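Local coordinates for protein DNA ligase (Archaeoglobus fulgidus, PDB 3GDE) that probably seals nicks in double-stranded DNA during replication, recombination and repair, using ATP to join a 3'-hydroxyl to a 5'-phosphate, at residues Leu42-Leu47 against Thr116-Arg121; Leu5-Ala10 against Phe112-Val117; Lys52-Trp57 against Thr123-Ala128. All coordinates share one frame; numbering follows the deposited sequence.

How the contacts relate
All three contacts lie in the N-terminal, all-helical part of the ligase, away from the predicted ATP-binding residues. Contacts 1 and 2 have centres about 10 Å apart and share Thr116 and Val117, where the loop 112-117 runs into helix 117-129. Contact 3 uses the same helix further on, its centre about 11 Å from that of contact 1 and about 18 Å from that of contact 2. In chain order the first segments are 5-10, 42-47 and 52-57, and all are met by the continuous run from 112 to 128. One loop and the helix that follows it thus join the start of helix 6-16, helix 39-49 and the loop after that helix.

Contact 1: Leu42-Leu47 against Thr116-Arg121; sequences LYDVVL and TVRKVR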
loop_
_atom_site.group_PDB
_atom_site.type_symbol
_atom_site.label_atom_id
_atom_site.label_comp_id
_atom_site.label_asym_id
_atom_site.label_seq_id
_atom_site.Cartn_x
_atom_site.Cartn_y
_atom_site.Cartn_z
ATOM N N LEU A 42 -22.914 0.775 3.719
ATOM C CA LEU A 42 -21.968 0.357 4.766
ATOM C C LEU A 42 -20.587 0.108 4.156
ATOM O O LEU A 42 -19.595 0.686 4.587
ATOM C CB LEU A 42 -22.459 -0.896 5.520
ATOM C CG LEU A 42 -21.461 -1.491 6.549
ATOM C CD1 LEU A 42 -21.068 -0.479 7.639
ATOM C CD2 LEU A 42 -21.952 -2.794 7.187
ATOM N N TYR A 43 -20.562 -0.742 3.133
ATOM C CA TYR A 43 -19.367 -1.049 2.359
ATOM C C TYR A 43 -18.675 0.223 1.890
ATOM O O TYR A 43 -17.490 0.437 2.153
ATOM C CB TYR A 43 -19.740 -1.926 1.159
ATOM C CG TYR A 43 -18.560 -2.369 0.332
ATOM C CD1 TYR A 43 -17.930 -3.593 0.581
ATOM C CD2 TYR A 43 -18.068 -1.564 -0.702
ATOM C CE1 TYR A 43 -16.838 -4.006 -0.181
ATOM C CE2 TYR A 43 -16.981 -1.963 -1.467
ATOM C CZ TYR A 43 -16.365 -3.186 -1.200
ATOM O OH TYR A 43 -15.284 -3.580 -1.960
ATOM N N ASP A 44 -19.420 1.077 1.206
ATOM C CA ASP A 44 -18.850 2.315 0.697
ATOM C C ASP A 44 -18.321 3.223 1.808
ATOM O O ASP A 44 -17.233 3.773 1.682
ATOM C CB ASP A 44 -19.865 3.055 -0.175
ATOM C CG ASP A 44 -20.068 2.394 -1.520
ATOM O OD1 ASP A 44 -19.153 1.686 -1.999
ATOM O OD2 ASP A 44 -21.154 2.590 -2.109
ATOM N N VAL A 45 -19.066 3.357 2.899
ATOM C CA VAL A 45 -18.637 4.230 4.004
ATOM C C VAL A 45 -17.309 3.745 4.620
ATOM O O VAL A 45 -16.440 4.555 4.940
ATOM C CB VAL A 45 -19.766 4.396 5.080
ATOM C CG1 VAL A 45 -19.229 4.966 6.394
ATOM C CG2 VAL A 45 -20.855 5.286 4.552
ATOM N N VAL A 46 -17.161 2.429 4.768
ATOM C CA VAL A 46 -15.962 1.864 5.370
ATOM C C VAL A 46 -14.736 2.136 4.480
ATOM O O VAL A 46 -13.695 2.595 4.966
ATOM C CB VAL A 46 -16.123 0.353 5.712
ATOM C CG1 VAL A 46 -14.785 -0.265 6.080
ATOM C CG2 VAL A 46 -17.108 0.179 6.863
ATOM N N LEU A 47 -14.880 1.870 3.184
ATOM C CA LEU A 47 -13.858 2.245 2.214
ATOM C C LEU A 47 -13.600 3.748 2.227
ATOM O O LEU A 47 -12.482 4.174 2.520
ATOM C CB LEU A 47 -14.216 1.752 0.809
ATOM C CG LEU A 47 -13.605 0.398 0.433
ATOM C CD1 LEU A 47 -14.199 -0.737 1.246
ATOM C CD2 LEU A 47 -13.725 0.114 -1.075
ATOM N N THR A 116 -26.332 10.977 -3.367
ATOM C CA THR A 116 -26.284 9.734 -2.634
ATOM C C THR A 116 -24.906 9.119 -2.759
ATOM O O THR A 116 -24.200 9.327 -3.755
ATOM C CB THR A 116 -27.351 8.732 -3.148
ATOM O OG1 THR A 116 -27.060 8.368 -4.502
ATOM C CG2 THR A 116 -28.753 9.343 -3.070
ATOM N N VAL A 117 -24.531 8.364 -1.738
ATOM C CA VAL A 117 -23.336 7.552 -1.782
ATOM C C VAL A 117 -23.426 6.615 -2.995
ATOM O O VAL A 117 -22.423 6.330 -3.650
ATOM C CB VAL A 117 -23.186 6.759 -0.467
ATOM C CG1 VAL A 117 -21.953 5.861 -0.495
ATOM C CG2 VAL A 117 -23.144 7.728 0.724
ATOM N N ARG A 118 -24.638 6.161 -3.303
ATOM C CA ARG A 118 -24.855 5.263 -4.428
ATOM C C ARG A 118 -24.468 5.929 -5.756
ATOM O O ARG A 118 -23.742 5.337 -6.553
ATOM C CB ARG A 118 -26.306 4.757 -4.441
ATOM C CG ARG A 118 -26.487 3.375 -5.099
ATOM C CD ARG A 118 -26.262 2.176 -4.131
ATOM N NE ARG A 118 -25.584 2.550 -2.885
ATOM C CZ ARG A 118 -24.276 2.439 -2.651
ATOM N NH1 ARG A 118 -23.452 1.944 -3.576
ATOM N NH2 ARG A 118 -23.792 2.835 -1.480
ATOM N N LYS A 119 -24.929 7.161 -5.971
ATOM C CA LYS A 119 -24.529 7.946 -7.139
ATOM C C LYS A 119 -23.018 8.213 -7.211
ATOM O O LYS A 119 -22.431 8.135 -8.295
ATOM C CB LYS A 119 -25.288 9.271 -7.226
ATOM C CG LYS A 119 -25.300 9.851 -8.645
ATOM C CD LYS A 119 -25.151 11.359 -8.656
ATOM C CE LYS A 119 -26.104 11.981 -9.678
ATOM N NZ LYS A 119 -27.440 12.296 -9.035
ATOM N N VAL A 120 -22.402 8.527 -6.072
ATOM C CA VAL A 120 -20.943 8.701 -6.002
ATOM C C VAL A 120 -20.219 7.428 -6.461
ATOM O O VAL A 120 -19.331 7.474 -7.300
ATOM C CB VAL A 120 -20.463 9.104 -4.577
ATOM C CG1 VAL A 120 -18.949 9.054 -4.484
ATOM C CG2 VAL A 120 -20.956 10.497 -4.228
ATOM N N ARG A 121 -20.631 6.299 -5.903
ATOM C CA ARG A 121 -20.116 4.992 -6.286
ATOM C C ARG A 121 -20.274 4.704 -7.788
ATOM O O ARG A 121 -19.330 4.250 -8.419
ATOM C CB ARG A 121 -20.831 3.917 -5.485
ATOM C CG ARG A 121 -20.435 2.514 -5.849
ATOM C CD ARG A 121 -19.308 2.100 -4.941
ATOM N NE ARG A 121 -18.048 2.032 -5.644
ATOM C CZ ARG A 121 -16.859 1.963 -5.059
ATOM N NH1 ARG A 121 -16.745 1.980 -3.741
ATOM N NH2 ARG A 121 -15.776 1.897 -5.816
#
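Asp44 meets Arg118 and Arg121 with its CG set beside its own backbone N and anti to its carbonyl carbon (chi1 -73°), while each arginine sets CG anti to its backbone N and then bends at chi2 and chi3. A short acidic side chain is thereby shared by two long basic ones. Arg118 comes end-on, with NH2 at 2.7 Å and NH1 at 2.8 Å from the same oxygen, Asp44 OD2. The guanidinium and carboxylate are nearly coplanar, yet both bonds are bent, as expected when two N-H groups converge on one atom. Arg121 serves the other oxygen: its NH1 lies 3.0 Å from Asp44 OD1 and approaches from above the carboxylate plane, in a straighter bond of 166°. With its two oxygens held by cationic groups, the buried carboxylate of Asp44 would probably stay ionised. Together the three residues form a salt-bridge network between helix 39-49 and helix 117-129, within the helical N-terminal region of the ligase; the axes of the two short helical segments approach to 10.5 Å, at 69° to each other. Nearer the backbone of the aspartate, Val117 CG1 packs 3.5 Å from Asp44 CB, a branched apolar residue suited to the buried base of the acid. Thr116 N-caps the second helix, its OG1 accepting from Lys119 N at 2.9 Å. Neither arginine spends all its donors on Asp44, for Arg118 NH2 also pairs with Asp41 and Arg121 NH2 bonds to Val53 O.

Contact 2: Leu5-Ala10 against Phe112-Val117; sequences LFAEFA and FEELTV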
loop_
_atom_site.group_PDB
_atom_site.type_symbol
_atom_site.label_atom_id
_atom_site.label_comp_id
_atom_site.label_asym_id
_atom_site.label_seq_id
_atom_site.Cartn_x
_atom_site.Cartn_y
_atom_site.Cartn_z
ATOM N N LEU A 5 -27.297 9.907 1.756
ATOM C CA LEU A 5 -26.643 10.996 1.035
ATOM C C LEU A 5 -25.187 11.060 1.455
ATOM O O LEU A 5 -24.869 10.904 2.638
ATOM C CB LEU A 5 -27.295 12.352 1.330
ATOM C CG LEU A 5 -28.647 12.804 0.752
ATOM C CD1 LEU A 5 -28.942 12.300 -0.672
ATOM C CD2 LEU A 5 -29.753 12.407 1.706
ATOM N N PHE A 6 -24.307 11.288 0.481
ATOM C CA PHE A 6 -22.891 11.521 0.761
ATOM C C PHE A 6 -22.754 12.657 1.781
ATOM O O PHE A 6 -21.848 12.626 2.621
ATOM C CB PHE A 6 -22.117 11.817 -0.532
ATOM C CG PHE A 6 -20.617 11.812 -0.366
ATOM C CD1 PHE A 6 -19.921 12.998 -0.164
ATOM C CD2 PHE A 6 -19.899 10.612 -0.412
ATOM C CE1 PHE A 6 -18.527 12.999 -0.003
ATOM C CE2 PHE A 6 -18.512 10.593 -0.267
ATOM C CZ PHE A 6 -17.819 11.785 -0.055
ATOM N N ALA A 7 -23.666 13.632 1.719
ATOM C CA ALA A 7 -23.727 14.739 2.691
ATOM C C ALA A 7 -23.913 14.307 4.145
ATOM O O ALA A 7 -23.460 14.995 5.042
ATOM C CB ALA A 7 -24.821 15.742 2.322
ATOM N N GLU A 8 -24.611 13.199 4.383
ATOM C CA GLU A 8 -24.735 12.690 5.746
ATOM C C GLU A 8 -23.366 12.182 6.202
ATOM O O GLU A 8 -22.915 12.489 7.307
ATOM C CB GLU A 8 -25.806 11.603 5.861
ATOM C CG GLU A 8 -25.881 10.998 7.265
ATOM C CD GLU A 8 -26.905 9.875 7.411
ATOM O OE1 GLU A 8 -27.070 9.391 8.552
ATOM O OE2 GLU A 8 -27.543 9.479 6.408
ATOM N N PHE A 9 -22.717 11.421 5.327
ATOM C CA PHE A 9 -21.352 10.957 5.531
ATOM C C PHE A 9 -20.377 12.128 5.702
ATOM O O PHE A 9 -19.532 12.116 6.604
ATOM C CB PHE A 9 -20.951 10.033 4.362
ATOM C CG PHE A 9 -19.471 9.780 4.252
ATOM C CD1 PHE A 9 -18.828 8.919 5.143
ATOM C CD2 PHE A 9 -18.724 10.396 3.251
ATOM C CE1 PHE A 9 -17.468 8.678 5.039
ATOM C CE2 PHE A 9 -17.351 10.168 3.148
ATOM C CZ PHE A 9 -16.726 9.304 4.047
ATOM N N ALA A 10 -20.512 13.139 4.843
ATOM C CA ALA A 10 -19.630 14.311 4.854
ATOM C C ALA A 10 -19.704 15.084 6.174
ATOM O O ALA A 10 -18.666 15.436 6.746
ATOM C CB ALA A 10 -19.929 15.231 3.650
ATOM N N PHE A 112 -31.204 22.786 -5.543
ATOM C CA PHE A 112 -31.002 21.879 -4.428
ATOM C C PHE A 112 -29.924 20.831 -4.697
ATOM O O PHE A 112 -29.760 20.344 -5.823
ATOM C CB PHE A 112 -32.276 21.409 -3.683
ATOM C CG PHE A 112 -33.068 20.356 -4.373
ATOM C CD1 PHE A 112 -34.414 20.565 -4.627
ATOM C CD2 PHE A 112 -32.508 19.136 -4.710
ATOM C CE1 PHE A 112 -35.185 19.595 -5.236
ATOM C CE2 PHE A 112 -33.269 18.159 -5.327
ATOM C CZ PHE A 112 -34.614 18.393 -5.594
ATOM N N GLU A 113 -29.153 20.579 -3.645
ATOM C CA GLU A 113 -27.906 19.860 -3.735
ATOM C C GLU A 113 -27.916 18.705 -2.757
ATOM O O GLU A 113 -28.867 18.562 -1.979
ATOM C CB GLU A 113 -26.738 20.812 -3.479
ATOM C CG GLU A 113 -26.515 21.795 -4.629
ATOM C CD GLU A 113 -25.350 22.725 -4.401
ATOM O OE1 GLU A 113 -25.106 23.096 -3.234
ATOM O OE2 GLU A 113 -24.672 23.093 -5.388
ATOM N N GLU A 114 -26.859 17.894 -2.810
ATOM C CA GLU A 114 -26.767 16.605 -2.119
ATOM C C GLU A 114 -26.747 15.496 -3.170
ATOM O O GLU A 114 -27.497 15.542 -4.141
ATOM C CB GLU A 114 -27.926 16.392 -1.111
ATOM C CG GLU A 114 -27.643 16.891 0.341
ATOM C CD GLU A 114 -28.820 17.648 1.011
ATOM O OE1 GLU A 114 -28.554 18.407 1.982
ATOM O OE2 GLU A 114 -29.995 17.497 0.578
ATOM N N LEU A 115 -25.857 14.527 -3.016
ATOM C CA LEU A 115 -25.994 13.293 -3.781
ATOM C C LEU A 115 -25.789 12.094 -2.908
ATOM O O LEU A 115 -25.189 12.186 -1.853
ATOM C CB LEU A 115 -25.098 13.214 -5.028
ATOM C CG LEU A 115 -23.647 13.669 -5.141
ATOM C CD1 LEU A 115 -23.644 15.107 -5.575
ATOM C CD2 LEU A 115 -22.792 13.448 -3.899
ATOM N N THR A 116 -26.332 10.977 -3.367
ATOM C CA THR A 116 -26.284 9.734 -2.634
ATOM C C THR A 116 -24.906 9.119 -2.759
ATOM O O THR A 116 -24.200 9.327 -3.755
ATOM C CB THR A 116 -27.351 8.732 -3.148
ATOM O OG1 THR A 116 -27.060 8.368 -4.502
ATOM C CG2 THR A 116 -28.753 9.343 -3.070
ATOM N N VAL A 117 -24.531 8.364 -1.738
ATOM C CA VAL A 117 -23.336 7.552 -1.782
ATOM C C VAL A 117 -23.426 6.615 -2.995
ATOM O O VAL A 117 -22.423 6.330 -3.650
ATOM C CB VAL A 117 -23.186 6.759 -0.467
ATOM C CG1 VAL A 117 -21.953 5.861 -0.495
ATOM C CG2 VAL A 117 -23.144 7.728 0.724
#
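Leu5 and Phe6 meet the loop 112-117 first through their backbones. Phe6 N donates to Leu115 O at 2.7 Å, lying in the plane of that carbonyl. Leu5 is the N-cap of helix 6-16, so Phe6 N belongs to the first turn, whose amides have no carbonyl of an earlier helical turn to bond; the loop supplies the acceptor. A CA-H...O contact from Leu5 CA, 3.4 Å from Leu115 O, brings a second donor to the same oxygen, and Leu5 and Thr116 form a single beta bridge with their CA atoms 3.9 Å apart. On the loop side, Leu115 N is bonded to Glu154 of helix 152-162.

Apolar contacts flank the pairing. Leu115 carries CG between its backbone N and carbonyl carbon (chi1 41°), and its CD2 packs against Phe6 CB at 3.8 Å. Val117 CG2 lies 3.8 Å from Phe6 CA. On the more exposed side, Leu5 CD1 touches Thr116 CG2 at 3.8 Å. Ala7 CB meets the aliphatic part of Glu114, 3.6 Å from its CG, and the small methyl suits so close an approach. The Phe6 side chain also touches Tyr157 and Leu158 of helix 152-162 and Phe48 of helix 39-49.

Since the one hydrogen bond here joins main-chain atoms, the pairing of helix start and loop does not itself depend on side-chain chemistry; residue type matters instead for the side chains packed beside it, from the leucines, Phe6 and Val117 to the methyl groups of Ala7 and Thr116.

Contact 3: Lys52-Trp57 against Thr123-Ala128; sequences KVYPPW and TFDEIA
Tyr54 reaches across to Asp125, Phe124 and Ala128 from a loop without regular structure. From CB, chi1 of -53° sets its CG anti to the carbonyl carbon and beside the backbone N. One face of the ring is covered near its rim by the preceding side chain, with Val53 CG1 3.5 Å above the plane. Further out the two edges part company: CE1 lies 3.3 Å from Asp125 OD1, whereas CE2 is 4.0 Å from the methyl carbon CB of Ala128. At the tip, OH donates to Asp125 OD1 over 2.8 Å and meets that oxygen at its anti lone pair, the one directed away from the other carboxylate oxygen. Ring and carboxylate are turned 26° against each other. The same OH passes 3.2 Å from Phe124 O, near the ring plane, and 3.5 Å from Ala128 CB, where a small residue admits the hydroxyl close to the helix. A tyrosine suits this place because its flat apolar ring can lie in the interior while its far end serves a polar partner. A phenylalanine here would probably leave Asp125 OD1 without its tyrosine donor and open a small gap beside Ala128 CB. Asp125 OD1 also has long, weak ion pairs with Arg121, on its own helix, and with Arg60. Beside the tyrosine, Val53 and Phe124 cross at about a right angle, Val53 placing its CG1 3.6 Å from Phe124 CD1 and its CG2 3.8 Å from Phe124 CE1. The loop that follows helix 39-49 is thus laid on helix 117-129, while Val53 and Phe124 also touch Leu161 of helix 152-162 and Ile127 packs on Leu142 and Leu143 of helix 135-149.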
loop_
_atom_site.group_PDB
_atom_site.type_symbol
_atom_site.label_atom_id
_atom_site.label_comp_id
_atom_site.label_asym_id
_atom_site.label_seq_id
_atom_site.Cartn_x
_atom_site.Cartn_y
_atom_site.Cartn_z
ATOM N N LYS A 52 -10.175 5.385 0.485
ATOM C CA LYS A 52 -10.123 4.388 -0.595
ATOM C C LYS A 52 -11.442 4.311 -1.344
ATOM O O LYS A 52 -12.522 4.360 -0.746
ATOM C CB LYS A 52 -9.843 2.974 -0.054
ATOM C CG LYS A 52 -8.450 2.696 0.499
ATOM C CD LYS A 52 -8.420 1.243 1.021
ATOM C CE LYS A 52 -7.225 0.966 1.918
ATOM N NZ LYS A 52 -7.234 1.777 3.192
ATOM N N VAL A 53 -11.344 4.141 -2.653
ATOM C CA VAL A 53 -12.506 3.881 -3.487
ATOM C C VAL A 53 -12.517 2.396 -3.888
ATOM O O VAL A 53 -13.585 1.767 -3.942
ATOM C CB VAL A 53 -12.526 4.832 -4.708
ATOM C CG1 VAL A 53 -13.688 4.539 -5.617
ATOM C CG2 VAL A 53 -12.562 6.290 -4.246
ATOM N N TYR A 54 -11.327 1.851 -4.152
ATOM C CA TYR A 54 -11.134 0.432 -4.471
ATOM C C TYR A 54 -10.012 -0.139 -3.618
ATOM O O TYR A 54 -9.114 0.592 -3.234
ATOM C CB TYR A 54 -10.800 0.219 -5.961
ATOM C CG TYR A 54 -11.798 0.875 -6.896
ATOM C CD1 TYR A 54 -13.047 0.291 -7.139
ATOM C CD2 TYR A 54 -11.499 2.096 -7.514
ATOM C CE1 TYR A 54 -13.970 0.902 -7.976
ATOM C CE2 TYR A 54 -12.411 2.719 -8.356
ATOM C CZ TYR A 54 -13.646 2.119 -8.583
ATOM O OH TYR A 54 -14.555 2.741 -9.407
ATOM N N PRO A 55 -10.072 -1.448 -3.299
ATOM C CA PRO A 55 -8.893 -2.155 -2.773
ATOM C C PRO A 55 -7.738 -2.098 -3.779
ATOM O O PRO A 55 -7.976 -2.042 -4.985
ATOM C CB PRO A 55 -9.396 -3.588 -2.618
ATOM C CG PRO A 55 -10.874 -3.450 -2.452
ATOM C CD PRO A 55 -11.250 -2.336 -3.370
ATOM N N PRO A 56 -6.483 -2.079 -3.291
ATOM C CA PRO A 56 -5.338 -1.935 -4.205
ATOM C C PRO A 56 -5.174 -3.121 -5.167
ATOM O O PRO A 56 -4.700 -2.950 -6.295
ATOM C CB PRO A 56 -4.134 -1.839 -3.257
ATOM C CG PRO A 56 -4.594 -2.482 -1.980
ATOM C CD PRO A 56 -6.063 -2.168 -1.881
ATOM N N TRP A 57 -5.575 -4.303 -4.724
ATOM C CA TRP A 57 -5.464 -5.510 -5.531
ATOM C C TRP A 57 -6.532 -5.616 -6.619
ATOM O O TRP A 57 -6.382 -6.386 -7.570
ATOM C CB TRP A 57 -5.517 -6.728 -4.623
ATOM C CG TRP A 57 -6.750 -6.797 -3.781
ATOM C CD1 TRP A 57 -6.912 -6.294 -2.521
ATOM C CD2 TRP A 57 -7.992 -7.433 -4.126
ATOM N NE1 TRP A 57 -8.177 -6.575 -2.065
ATOM C CE2 TRP A 57 -8.863 -7.269 -3.027
ATOM C CE3 TRP A 57 -8.449 -8.126 -5.257
ATOM C CZ2 TRP A 57 -10.173 -7.762 -3.024
ATOM C CZ3 TRP A 57 -9.752 -8.621 -5.257
ATOM C CH2 TRP A 57 -10.600 -8.433 -4.140
ATOM N N THR A 123 -20.838 6.869 -10.368
ATOM C CA THR A 123 -20.018 7.825 -11.113
ATOM C C THR A 123 -18.531 7.437 -11.088
ATOM O O THR A 123 -17.858 7.479 -12.125
ATOM C CB THR A 123 -20.202 9.246 -10.550
ATOM O OG1 THR A 123 -21.606 9.513 -10.430
ATOM C CG2 THR A 123 -19.545 10.289 -11.461
ATOM N N PHE A 124 -18.041 7.053 -9.902
ATOM C CA PHE A 124 -16.670 6.517 -9.736
ATOM C C PHE A 124 -16.400 5.269 -10.575
ATOM O O PHE A 124 -15.356 5.182 -11.233
ATOM C CB PHE A 124 -16.353 6.231 -8.263
ATOM C CG PHE A 124 -16.027 7.464 -7.450
ATOM C CD1 PHE A 124 -15.810 7.368 -6.083
ATOM C CD2 PHE A 124 -15.955 8.721 -8.046
ATOM C CE1 PHE A 124 -15.495 8.499 -5.319
ATOM C CE2 PHE A 124 -15.658 9.856 -7.287
ATOM C CZ PHE A 124 -15.423 9.738 -5.922
ATOM N N ASP A 125 -17.329 4.307 -10.550
ATOM C CA ASP A 125 -17.187 3.080 -11.340
ATOM C C ASP A 125 -17.135 3.363 -12.846
ATOM O O ASP A 125 -16.349 2.738 -13.563
ATOM C CB ASP A 125 -18.277 2.054 -10.997
ATOM C CG ASP A 125 -18.074 1.404 -9.615
ATOM O OD1 ASP A 125 -17.065 1.683 -8.929
ATOM O OD2 ASP A 125 -18.931 0.594 -9.216
ATOM N N GLU A 126 -17.942 4.319 -13.321
ATOM C CA GLU A 126 -17.842 4.751 -14.712
ATOM C C GLU A 126 -16.493 5.413 -15.024
ATOM O O GLU A 126 -15.861 5.067 -16.012
ATOM C CB GLU A 126 -18.971 5.692 -15.125
ATOM C CG GLU A 126 -18.743 6.128 -16.575
ATOM C CD GLU A 126 -19.842 6.952 -17.194
ATOM O OE1 GLU A 126 -19.667 7.279 -18.383
ATOM O OE2 GLU A 126 -20.847 7.279 -16.520
ATOM N N ILE A 127 -16.075 6.366 -14.189
ATOM C CA ILE A 127 -14.784 7.026 -14.340
ATOM C C ILE A 127 -13.628 6.026 -14.439
ATOM O O ILE A 127 -12.807 6.134 -15.345
ATOM C CB ILE A 127 -14.530 8.079 -13.213
ATOM C CG1 ILE A 127 -15.407 9.318 -13.435
ATOM C CG2 ILE A 127 -13.071 8.483 -13.178
ATOM C CD1 ILE A 127 -15.554 10.252 -12.207
ATOM N N ALA A 128 -13.584 5.052 -13.527
ATOM C CA ALA A 128 -12.576 3.974 -13.550
ATOM C C ALA A 128 -12.518 3.142 -14.852
ATOM O O ALA A 128 -11.448 2.655 -15.241
ATOM C CB ALA A 128 -12.749 3.063 -12.340
#